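Local coordinates for protein type I modular polyketide synthase (Streptomyces albus subsp. albus, PDB 6IYT) that is thought to load an extender unit, probably ethylmalonyl from its coenzyme A thioester, onto the salinomycin assembly line through its acyltransferase domain, at residues P144-R149 against A196-S201; P34-G39 against T448-G453; D244-K249 against A322-L327. All coordinates share one frame; numbering follows the deposited sequence.

Contact 1 (P144-R149 against A196-S201); sequences PVFAAR and AAVWQS
V145 and A197 meet where the helices 144-158 and 181-200 pass each other; the axes of 144-149 and 196-200 approach to 8.7 Å and run closer to antiparallel than parallel, at 137° between their directions. From V145 CB, which points at the other helix, the two methyls part. CG1, anti to the backbone N (chi1 162°), is directed at the backbone, reaching A197 O at 3.5 Å with A197 CB a little farther off. CG2 takes the other branch and ends 4.2 Å from S201 CB. S201 OG is turned back on its own chain and bonds to V198 O at 2.8 Å, a carbonyl that also receives S201 N. One turn beyond V145, both CB and CG of R149 lie against the methyl of A197; its guanidinium has its salt bridge with E152. Deeper in, V198 CG2 packs 3.9 Å from F146 CB and meets the ring obliquely near CD1, while L139 and L140 of helix 137-142 also touch F146. With no hydrogen bond passing between the segments, the contact between them is one of van der Waals packing, and small A197 lets the aliphatic stem of R149 come close.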
# COMPACT_ATOMS: atom_id res chain seq x y z
N PRO A 144 16.47 4.56 7.34
CA PRO A 144 17.34 3.41 7.34
C PRO A 144 16.59 2.08 7.40
O PRO A 144 17.03 1.12 6.80
CB PRO A 144 18.21 3.62 8.57
CG PRO A 144 18.30 5.10 8.72
CD PRO A 144 17.00 5.67 8.17
N VAL A 145 15.42 2.07 8.06
CA VAL A 145 14.58 0.86 8.13
C VAL A 145 14.11 0.47 6.71
O VAL A 145 14.25 -0.70 6.27
CB VAL A 145 13.33 1.09 9.01
CG1 VAL A 145 12.29 0.03 8.71
CG2 VAL A 145 13.69 1.07 10.49
N PHE A 146 13.63 1.46 5.96
CA PHE A 146 13.19 1.23 4.58
C PHE A 146 14.36 0.80 3.70
O PHE A 146 14.27 -0.16 2.96
CB PHE A 146 12.51 2.47 4.02
CG PHE A 146 11.99 2.30 2.61
CD1 PHE A 146 10.89 1.51 2.34
CD2 PHE A 146 12.63 2.91 1.55
CE1 PHE A 146 10.41 1.38 1.06
CE2 PHE A 146 12.14 2.81 0.27
CZ PHE A 146 11.00 2.07 0.03
N ALA A 147 15.47 1.51 3.80
CA ALA A 147 16.61 1.22 2.94
C ALA A 147 17.17 -0.18 3.20
O ALA A 147 17.62 -0.86 2.27
CB ALA A 147 17.68 2.29 3.15
N ALA A 148 17.24 -0.59 4.47
CA ALA A 148 17.75 -1.92 4.82
C ALA A 148 16.90 -3.02 4.22
O ALA A 148 17.43 -4.03 3.74
CB ALA A 148 17.81 -2.07 6.33
N ARG A 149 15.58 -2.89 4.36
CA ARG A 149 14.69 -3.88 3.85
C ARG A 149 14.72 -3.87 2.35
O ARG A 149 14.73 -4.93 1.71
CB ARG A 149 13.29 -3.67 4.36
CG ARG A 149 12.32 -4.75 3.89
CD ARG A 149 12.71 -6.13 4.42
NE ARG A 149 11.59 -7.06 4.30
CZ ARG A 149 11.70 -8.37 4.22
NH1 ARG A 149 10.60 -9.11 4.21
NH2 ARG A 149 12.89 -8.96 4.25
N ALA A 196 6.20 -2.39 4.00
CA ALA A 196 5.61 -3.11 5.14
C ALA A 196 6.56 -3.06 6.38
O ALA A 196 6.10 -2.94 7.53
CB ALA A 196 5.30 -4.52 4.76
N ALA A 197 7.87 -2.97 6.14
CA ALA A 197 8.82 -2.87 7.22
C ALA A 197 8.78 -1.52 7.93
O ALA A 197 9.14 -1.44 9.09
CB ALA A 197 10.23 -3.16 6.72
N VAL A 198 8.36 -0.46 7.24
CA VAL A 198 8.22 0.85 7.85
C VAL A 198 7.10 0.79 8.90
O VAL A 198 7.25 1.24 10.01
CB VAL A 198 7.91 1.93 6.79
CG1 VAL A 198 7.51 3.24 7.44
CG2 VAL A 198 9.10 2.11 5.87
N TRP A 199 5.97 0.20 8.53
CA TRP A 199 4.86 -0.00 9.50
C TRP A 199 5.32 -0.91 10.65
O TRP A 199 4.98 -0.68 11.80
CB TRP A 199 3.62 -0.60 8.80
CG TRP A 199 2.89 0.40 7.92
CD1 TRP A 199 2.89 0.44 6.56
CD2 TRP A 199 1.98 1.43 8.34
NE1 TRP A 199 2.13 1.48 6.12
CE2 TRP A 199 1.54 2.09 7.19
CE3 TRP A 199 1.56 1.90 9.58
CZ2 TRP A 199 0.64 3.17 7.23
CZ3 TRP A 199 0.64 2.96 9.62
CH2 TRP A 199 0.21 3.58 8.46
N GLN A 200 5.99 -1.99 10.31
CA GLN A 200 6.47 -2.92 11.30
C GLN A 200 7.31 -2.23 12.39
O GLN A 200 7.21 -2.57 13.57
CB GLN A 200 7.30 -3.98 10.61
CG GLN A 200 7.90 -5.01 11.53
CD GLN A 200 8.66 -6.08 10.75
OE1 GLN A 200 9.02 -5.87 9.58
NE2 GLN A 200 8.85 -7.23 11.36
N SER A 201 8.04 -1.17 12.02
CA SER A 201 8.94 -0.49 12.94
C SER A 201 8.21 0.32 14.03
O SER A 201 8.80 0.62 15.10
CB SER A 201 9.92 0.44 12.16
OG SER A 201 9.32 1.69 11.88

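Contact 2 (P34-G39 against T448-G453); sequences PALFSG and TAVFAG
L36 and V450 bring two methyls together, L36 CD2 and V450 CG2 at 4.0 Å, where the loop 34-39 near the start of the model lies beside the loop 448-453 that follows helix 428-439. L36 holds CG anti to its backbone N (chi1 176°), which places the isobutyl group beside its carbonyl carbon, with CG under the ring of F37 and CD2 directed to the valine. The L36 and V450 side chains cross at a slant. F37 turns its ring back over this leucine: L36 CG sits 3.6 Å above the ring plane, over its centre, a CH-pi-like contact between neighbours in sequence. The same ring offers its edge to the valine, with CE2 4.2 Å from V450 CG1. V450 therefore divides its branches, CG1 (anti to N, chi1 169°) serving the phenylalanine edge and CG2 the leucine. P428, V431 and L432 of helix 428-439 also touch F37, and F435 touches L36, so the apolar layer continues into that helix. On the other flank A35 CB approaches A452 O at 3.8 Å, with the two alanine methyls slightly farther apart.

Between the backbones the polar atoms meet through water. One water accepts from L36 N and donates to A449 O at 2.7 Å; a second accepts from F37 N and lies within hydrogen-bonding distance of V450 O and A452 O, the latter at 2.8 Å. No direct hydrogen bond crosses the pair. The successive amides of L36 and F37 are thus matched, through single waters, to carbonyls of a chain that has only helix-like backbone angles at 448-450. Chemically the contact is two-layered: apolar side chains join on one side, and water carries the polar link between backbones too far apart to bond directly.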
# COMPACT_ATOMS: atom_id res chain seq x y z
N PRO A 34 18.21 -0.68 12.68
CA PRO A 34 18.16 0.54 11.89
C PRO A 34 17.07 1.45 12.43
O PRO A 34 16.02 0.97 12.86
CB PRO A 34 17.82 0.06 10.47
CG PRO A 34 17.70 -1.44 10.55
CD PRO A 34 18.35 -1.87 11.83
N ALA A 35 17.32 2.73 12.43
CA ALA A 35 16.33 3.70 12.88
C ALA A 35 15.28 3.84 11.80
O ALA A 35 15.62 3.78 10.62
CB ALA A 35 16.99 5.04 13.14
N LEU A 36 14.08 4.26 12.19
CA LEU A 36 13.07 4.63 11.21
C LEU A 36 13.52 5.80 10.34
O LEU A 36 13.38 5.75 9.13
CB LEU A 36 11.71 4.94 11.90
CG LEU A 36 10.59 5.43 10.96
CD1 LEU A 36 10.31 4.43 9.85
CD2 LEU A 36 9.31 5.70 11.74
N PHE A 37 14.07 6.86 10.97
CA PHE A 37 14.57 8.02 10.24
C PHE A 37 16.02 8.34 10.63
O PHE A 37 16.40 8.19 11.80
CB PHE A 37 13.69 9.23 10.50
CG PHE A 37 12.26 9.04 10.10
CD1 PHE A 37 11.94 8.79 8.78
CD2 PHE A 37 11.25 9.13 11.02
CE1 PHE A 37 10.62 8.68 8.38
CE2 PHE A 37 9.92 8.98 10.63
CZ PHE A 37 9.62 8.74 9.31
N SER A 38 16.79 8.83 9.66
CA SER A 38 18.12 9.37 9.92
C SER A 38 18.13 10.89 9.79
O SER A 38 17.17 11.50 9.32
CB SER A 38 19.10 8.79 8.91
OG SER A 38 18.63 9.06 7.59
N GLY A 39 19.23 11.51 10.21
CA GLY A 39 19.39 12.96 10.10
C GLY A 39 18.41 13.76 10.96
O GLY A 39 18.16 13.41 12.13
N THR A 448 7.09 6.32 20.05
CA THR A 448 8.43 6.43 20.62
C THR A 448 9.52 5.97 19.63
O THR A 448 10.62 6.53 19.59
CB THR A 448 8.54 5.62 21.91
OG1 THR A 448 7.68 6.22 22.91
CG2 THR A 448 9.96 5.58 22.41
N ALA A 449 9.19 4.98 18.81
CA ALA A 449 10.15 4.45 17.85
C ALA A 449 10.53 5.47 16.76
O ALA A 449 11.62 5.40 16.18
CB ALA A 449 9.61 3.17 17.22
N VAL A 450 9.67 6.45 16.51
CA VAL A 450 10.00 7.53 15.59
C VAL A 450 11.25 8.30 16.02
O VAL A 450 11.95 8.88 15.19
CB VAL A 450 8.79 8.51 15.43
CG1 VAL A 450 9.18 9.75 14.70
CG2 VAL A 450 7.65 7.81 14.72
N PHE A 451 11.50 8.36 17.33
CA PHE A 451 12.55 9.18 17.86
C PHE A 451 13.88 8.43 18.03
O PHE A 451 14.88 9.03 18.48
CB PHE A 451 12.12 9.80 19.18
CG PHE A 451 10.99 10.75 19.06
CD1 PHE A 451 11.21 12.07 18.65
CD2 PHE A 451 9.68 10.30 19.17
CE1 PHE A 451 10.15 12.91 18.37
CE2 PHE A 451 8.62 11.15 18.90
CZ PHE A 451 8.85 12.45 18.52
N ALA A 452 13.93 7.19 17.56
CA ALA A 452 15.18 6.39 17.63
C ALA A 452 16.31 7.11 16.92
O ALA A 452 16.13 7.63 15.80
CB ALA A 452 14.96 5.03 17.02
N GLY A 453 17.42 7.32 17.65
CA GLY A 453 18.64 7.87 17.08
C GLY A 453 18.71 9.39 17.13
O GLY A 453 19.66 9.98 16.62
O HOH W 1 13.04 3.45 14.87
O HOH W 2 14.05 7.17 13.91

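Contact 3 (D244-K249 against A322-L327); sequences DELVGK and AQVDPL
E245, at the end of helix 228-245, crosses L327 at a slant, CB 4.0 Å from L327 CD2 and CG about as near. The chain bends at chi2 (-76°), and its carboxylate OE2 forms a salt bridge with R330. L246 supplies the apolar centre: with CG beside the backbone N (chi1 -62°), it reaches L327 tip to tip, CG to CD1 at 4.0 Å, while its own CD1 touches V324 CG1 and its CD2 lies 3.8 Å from Q323 O. L246 O accepts a hydrogen bond from a water that also donates to Q323 OE1. After the turn through G248, K249 folds its side chain back and NZ donates a hydrogen bond to E245 O at 2.8 Å. K249 O in turn accepts Q323 NE2 at 3.0 Å; this bond is bent, 146° at the hydrogen, and the nitrogen stands above the carbonyl plane. Q323 extends beyond CG, and its amide is held at both ends, by a water on its oxygen and a carbonyl on its nitrogen. The contact joins the turn that leads from helix 228-245 toward strand 251-255 to the short 3-10 turn preceding helix 328-334, with R371 of helix 363-371 against V324.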
# COMPACT_ATOMS: atom_id res chain seq x y z
N ASP A 244 7.70 -10.16 -23.16
CA ASP A 244 7.96 -10.90 -24.39
C ASP A 244 6.75 -11.21 -25.28
O ASP A 244 6.88 -11.26 -26.49
CB ASP A 244 8.77 -12.17 -24.11
CG ASP A 244 10.16 -11.86 -23.58
OD1 ASP A 244 10.64 -10.78 -23.85
OD2 ASP A 244 10.78 -12.69 -22.93
N GLU A 245 5.62 -11.55 -24.67
CA GLU A 245 4.44 -11.98 -25.45
C GLU A 245 3.11 -11.19 -25.44
O GLU A 245 2.28 -11.40 -26.31
CB GLU A 245 4.12 -13.43 -25.08
CG GLU A 245 5.32 -14.36 -25.11
CD GLU A 245 5.73 -14.74 -26.52
OE1 GLU A 245 4.88 -14.62 -27.44
OE2 GLU A 245 6.89 -15.15 -26.72
N LEU A 246 2.91 -10.31 -24.47
CA LEU A 246 1.66 -9.59 -24.38
C LEU A 246 1.73 -8.06 -24.59
O LEU A 246 0.72 -7.43 -24.76
CB LEU A 246 1.01 -9.86 -23.02
CG LEU A 246 0.62 -11.29 -22.69
CD1 LEU A 246 -0.05 -11.43 -21.35
CD2 LEU A 246 -0.31 -11.80 -23.79
N VAL A 247 2.92 -7.49 -24.53
CA VAL A 247 3.01 -6.02 -24.64
C VAL A 247 2.57 -5.58 -26.04
O VAL A 247 2.89 -6.25 -27.03
CB VAL A 247 4.43 -5.51 -24.33
CG1 VAL A 247 4.58 -4.06 -24.75
CG2 VAL A 247 4.71 -5.66 -22.86
N GLY A 248 1.65 -4.63 -26.09
CA GLY A 248 1.07 -4.17 -27.36
C GLY A 248 -0.24 -4.86 -27.71
O GLY A 248 -1.01 -4.36 -28.52
N LYS A 249 -0.48 -6.03 -27.16
CA LYS A 249 -1.65 -6.82 -27.53
C LYS A 249 -2.86 -6.52 -26.65
O LYS A 249 -3.97 -7.01 -26.92
CB LYS A 249 -1.31 -8.29 -27.48
CG LYS A 249 -0.16 -8.64 -28.42
CD LYS A 249 0.13 -10.11 -28.45
CE LYS A 249 1.09 -10.44 -29.58
NZ LYS A 249 2.25 -11.25 -29.13
N ALA A 322 -8.54 -14.13 -21.39
CA ALA A 322 -8.12 -15.28 -22.21
C ALA A 322 -6.80 -15.07 -22.94
O ALA A 322 -6.21 -16.03 -23.44
CB ALA A 322 -9.22 -15.61 -23.22
N GLN A 323 -6.31 -13.84 -23.02
CA GLN A 323 -4.97 -13.60 -23.62
C GLN A 323 -3.88 -14.36 -22.92
O GLN A 323 -2.85 -14.65 -23.52
CB GLN A 323 -4.61 -12.12 -23.64
CG GLN A 323 -5.41 -11.31 -24.66
CD GLN A 323 -4.78 -9.96 -25.00
OE1 GLN A 323 -3.53 -9.79 -24.96
NE2 GLN A 323 -5.62 -9.00 -25.37
N VAL A 324 -4.09 -14.70 -21.65
CA VAL A 324 -3.06 -15.42 -20.94
C VAL A 324 -3.17 -16.94 -21.15
O VAL A 324 -2.22 -17.64 -20.89
CB VAL A 324 -2.99 -15.09 -19.44
CG1 VAL A 324 -2.92 -13.59 -19.22
CG2 VAL A 324 -4.14 -15.66 -18.71
N ASP A 325 -4.26 -17.42 -21.74
CA ASP A 325 -4.37 -18.87 -21.96
C ASP A 325 -3.23 -19.49 -22.79
O ASP A 325 -2.74 -20.57 -22.46
CB ASP A 325 -5.72 -19.27 -22.52
CG ASP A 325 -6.81 -19.29 -21.45
OD1 ASP A 325 -6.51 -19.71 -20.29
OD2 ASP A 325 -7.93 -18.86 -21.74
N PRO A 326 -2.81 -18.81 -23.88
CA PRO A 326 -1.77 -19.42 -24.69
C PRO A 326 -0.47 -19.54 -23.96
O PRO A 326 0.47 -20.16 -24.48
CB PRO A 326 -1.63 -18.46 -25.87
CG PRO A 326 -2.95 -17.79 -25.99
CD PRO A 326 -3.53 -17.74 -24.60
N LEU A 327 -0.33 -18.82 -22.86
CA LEU A 327 0.91 -18.83 -22.09
C LEU A 327 0.93 -19.85 -20.97
O LEU A 327 1.92 -19.99 -20.30
CB LEU A 327 1.19 -17.45 -21.49
CG LEU A 327 1.31 -16.34 -22.51
CD1 LEU A 327 1.71 -15.05 -21.81
CD2 LEU A 327 2.29 -16.71 -23.60
O HOH W 3 -1.81 -8.07 -23.62

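Contacts 1 and 2 form one neighbourhood, their centres 11 Å apart. They touch through a probable hydrogen bond from V145 N to A35 O (3.1 Å), V145 CG2 packs on P34 O, and A449 CB lies 3.4 Å from S201 O. The two loops of contact 2 thus rest on the helix pair of contact 1, which is nested within the loop that contact 2 closes. Contact 3 stands apart, about 35 Å between centres from contact 1 and 46 Å from contact 2, on the side of the chain's centre opposite contact 2. A GxSxG motif, probably the nucleophile elbow of the acyltransferase, starts at the end of strand 208-211, a little beyond helix 181-200 in sequence.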